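Local coordinates for protein auracyanin-A (Chloroflexus aurantiacus, PDB 2AAN) that binds a single copper ion as a blue copper protein and probably serves as a soluble electron acceptor for the membrane-bound alternative complex III, at residues V39-V45 / T112-A116. Coordinates in Å, arbitrary orientation, origin at the centre of the assembly. Numbering follows the deposited sequence.
Sequences VSAGQTV and TAPAA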
loop_
_atom_site.group_PDB
_atom_site.type_symbol
_atom_site.label_atom_id
_atom_site.label_comp_id
_atom_site.label_asym_id
_atom_site.label_seq_id
_atom_site.Cartn_x
_atom_site.Cartn_y
_atom_site.Cartn_z
ATOM N N VAL A 39 -5.699 -10.649 -8.060
ATOM C CA VAL A 39 -6.305 -9.985 -9.200
ATOM C C VAL A 39 -5.744 -10.656 -10.449
ATOM O O VAL A 39 -4.854 -11.512 -10.341
ATOM C CB VAL A 39 -6.030 -8.458 -9.210
ATOM C CG1 VAL A 39 -6.687 -7.793 -7.979
ATOM C CG2 VAL A 39 -4.533 -8.144 -9.251
ATOM N N SER A 40 -6.247 -10.251 -11.613
ATOM C CA SER A 40 -5.732 -10.718 -12.920
ATOM C C SER A 40 -4.828 -9.665 -13.514
ATOM O O SER A 40 -5.064 -8.483 -13.330
ATOM C CB SER A 40 -6.883 -10.975 -13.901
ATOM O OG SER A 40 -7.941 -11.659 -13.256
ATOM N N ALA A 41 -3.812 -10.084 -14.259
ATOM C CA ALA A 41 -2.920 -9.143 -14.906
ATOM C C ALA A 41 -3.708 -8.199 -15.856
ATOM O O ALA A 41 -4.605 -8.630 -16.559
ATOM C CB ALA A 41 -1.836 -9.892 -15.673
ATOM N N GLY A 42 -3.391 -6.918 -15.841
ATOM C CA GLY A 42 -4.027 -5.947 -16.734
ATOM C C GLY A 42 -5.397 -5.476 -16.249
ATOM O O GLY A 42 -5.958 -4.525 -16.797
ATOM N N GLN A 43 -5.956 -6.148 -15.246
ATOM C CA GLN A 43 -7.255 -5.783 -14.701
ATOM C C GLN A 43 -7.194 -4.402 -14.050
ATOM O O GLN A 43 -6.203 -4.085 -13.379
ATOM C CB GLN A 43 -7.709 -6.831 -13.677
ATOM C CG GLN A 43 -9.073 -6.573 -13.091
ATOM C CD GLN A 43 -9.570 -7.710 -12.231
ATOM O OE1 GLN A 43 -8.794 -8.411 -11.590
ATOM N NE2 GLN A 43 -10.885 -7.913 -12.234
ATOM N N THR A 44 -8.260 -3.607 -14.230
ATOM C CA THR A 44 -8.425 -2.334 -13.526
ATOM C C THR A 44 -8.906 -2.619 -12.100
ATOM O O THR A 44 -10.008 -3.171 -11.894
ATOM C CB THR A 44 -9.415 -1.344 -14.234
ATOM O OG1 THR A 44 -8.972 -1.084 -15.564
ATOM C CG2 THR A 44 -9.486 -0.012 -13.492
ATOM N N VAL A 45 -8.050 -2.254 -11.144
ATOM C CA VAL A 45 -8.237 -2.468 -9.712
ATOM C C VAL A 45 -8.316 -1.112 -9.016
ATOM O O VAL A 45 -7.431 -0.268 -9.196
ATOM C CB VAL A 45 -7.033 -3.228 -9.071
ATOM C CG1 VAL A 45 -7.327 -3.528 -7.546
ATOM C CG2 VAL A 45 -6.716 -4.487 -9.840
ATOM N N THR A 112 -3.841 -0.201 -13.062
ATOM C CA THR A 112 -3.859 -1.365 -13.919
ATOM C C THR A 112 -2.940 -2.400 -13.296
ATOM O O THR A 112 -1.762 -2.132 -13.057
ATOM C CB THR A 112 -3.332 -1.039 -15.314
ATOM O OG1 THR A 112 -4.203 -0.074 -15.940
ATOM C CG2 THR A 112 -3.263 -2.313 -16.181
ATOM N N ALA A 113 -3.453 -3.600 -13.066
ATOM C CA ALA A 113 -2.647 -4.612 -12.384
ATOM C C ALA A 113 -1.444 -4.926 -13.225
ATOM O O ALA A 113 -1.568 -4.996 -14.460
ATOM C CB ALA A 113 -3.421 -5.857 -12.174
ATOM N N PRO A 114 -0.281 -5.131 -12.592
ATOM C CA PRO A 114 0.944 -5.416 -13.334
ATOM C C PRO A 114 0.949 -6.799 -14.003
ATOM O O PRO A 114 -0.057 -7.487 -14.025
ATOM C CB PRO A 114 2.020 -5.331 -12.260
ATOM C CG PRO A 114 1.311 -5.656 -10.986
ATOM C CD PRO A 114 -0.039 -5.061 -11.138
ATOM N N ALA A 115 2.095 -7.214 -14.527
ATOM C CA ALA A 115 2.235 -8.560 -15.096
ATOM C C ALA A 115 2.003 -9.636 -14.041
ATOM O O ALA A 115 2.163 -9.371 -12.851
ATOM C CB ALA A 115 3.622 -8.720 -15.711
ATOM N N ALA A 116 1.620 -10.841 -14.481
ATOM C CA ALA A 116 1.503 -11.993 -13.580
ATOM C C ALA A 116 2.720 -12.136 -12.671
ATOM O O ALA A 116 3.860 -11.942 -13.096
ATOM C CB ALA A 116 1.287 -13.280 -14.362
#
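In the cupredoxin β-sandwich of auracyanin A, away from the copper site, two connections between strands of the two sheets meet: residues 39-45, with a type II turn from Ser40 to Gln43, and the loop 112-116. Thr44 and Thr112 form an antiparallel non-hydrogen-bonded pair, and beyond it two backbone hydrogen bonds carry the pairing into the turn. Ala113 N donates to Gln43 O (2.8 Å), while Gly42 N donates to Ala113 O (3.0 Å); Ala113 thus has both its amide and its carbonyl satisfied by the turn. The turn is closed by Gln43 N to Ser40 O (3.1 Å) and braced by Ser40 N to Gln43 OE1 (3.1 Å), with Gln43 NE2 hydrogen-bonded to Gly17 O. Gly42, with phi 81°, occupies the turn's third position, where positive phi favours glycine. The Ala113 CA-to-CB bond points toward 39-45, and CB lies 3.9 Å from Val39 CG2 and 4.3 Å from Val45 CG2. Pro114 O lacks a conventional hydrogen-bond donor, receiving instead a CA-H...O contact from Ala41 CA at 3.4 Å.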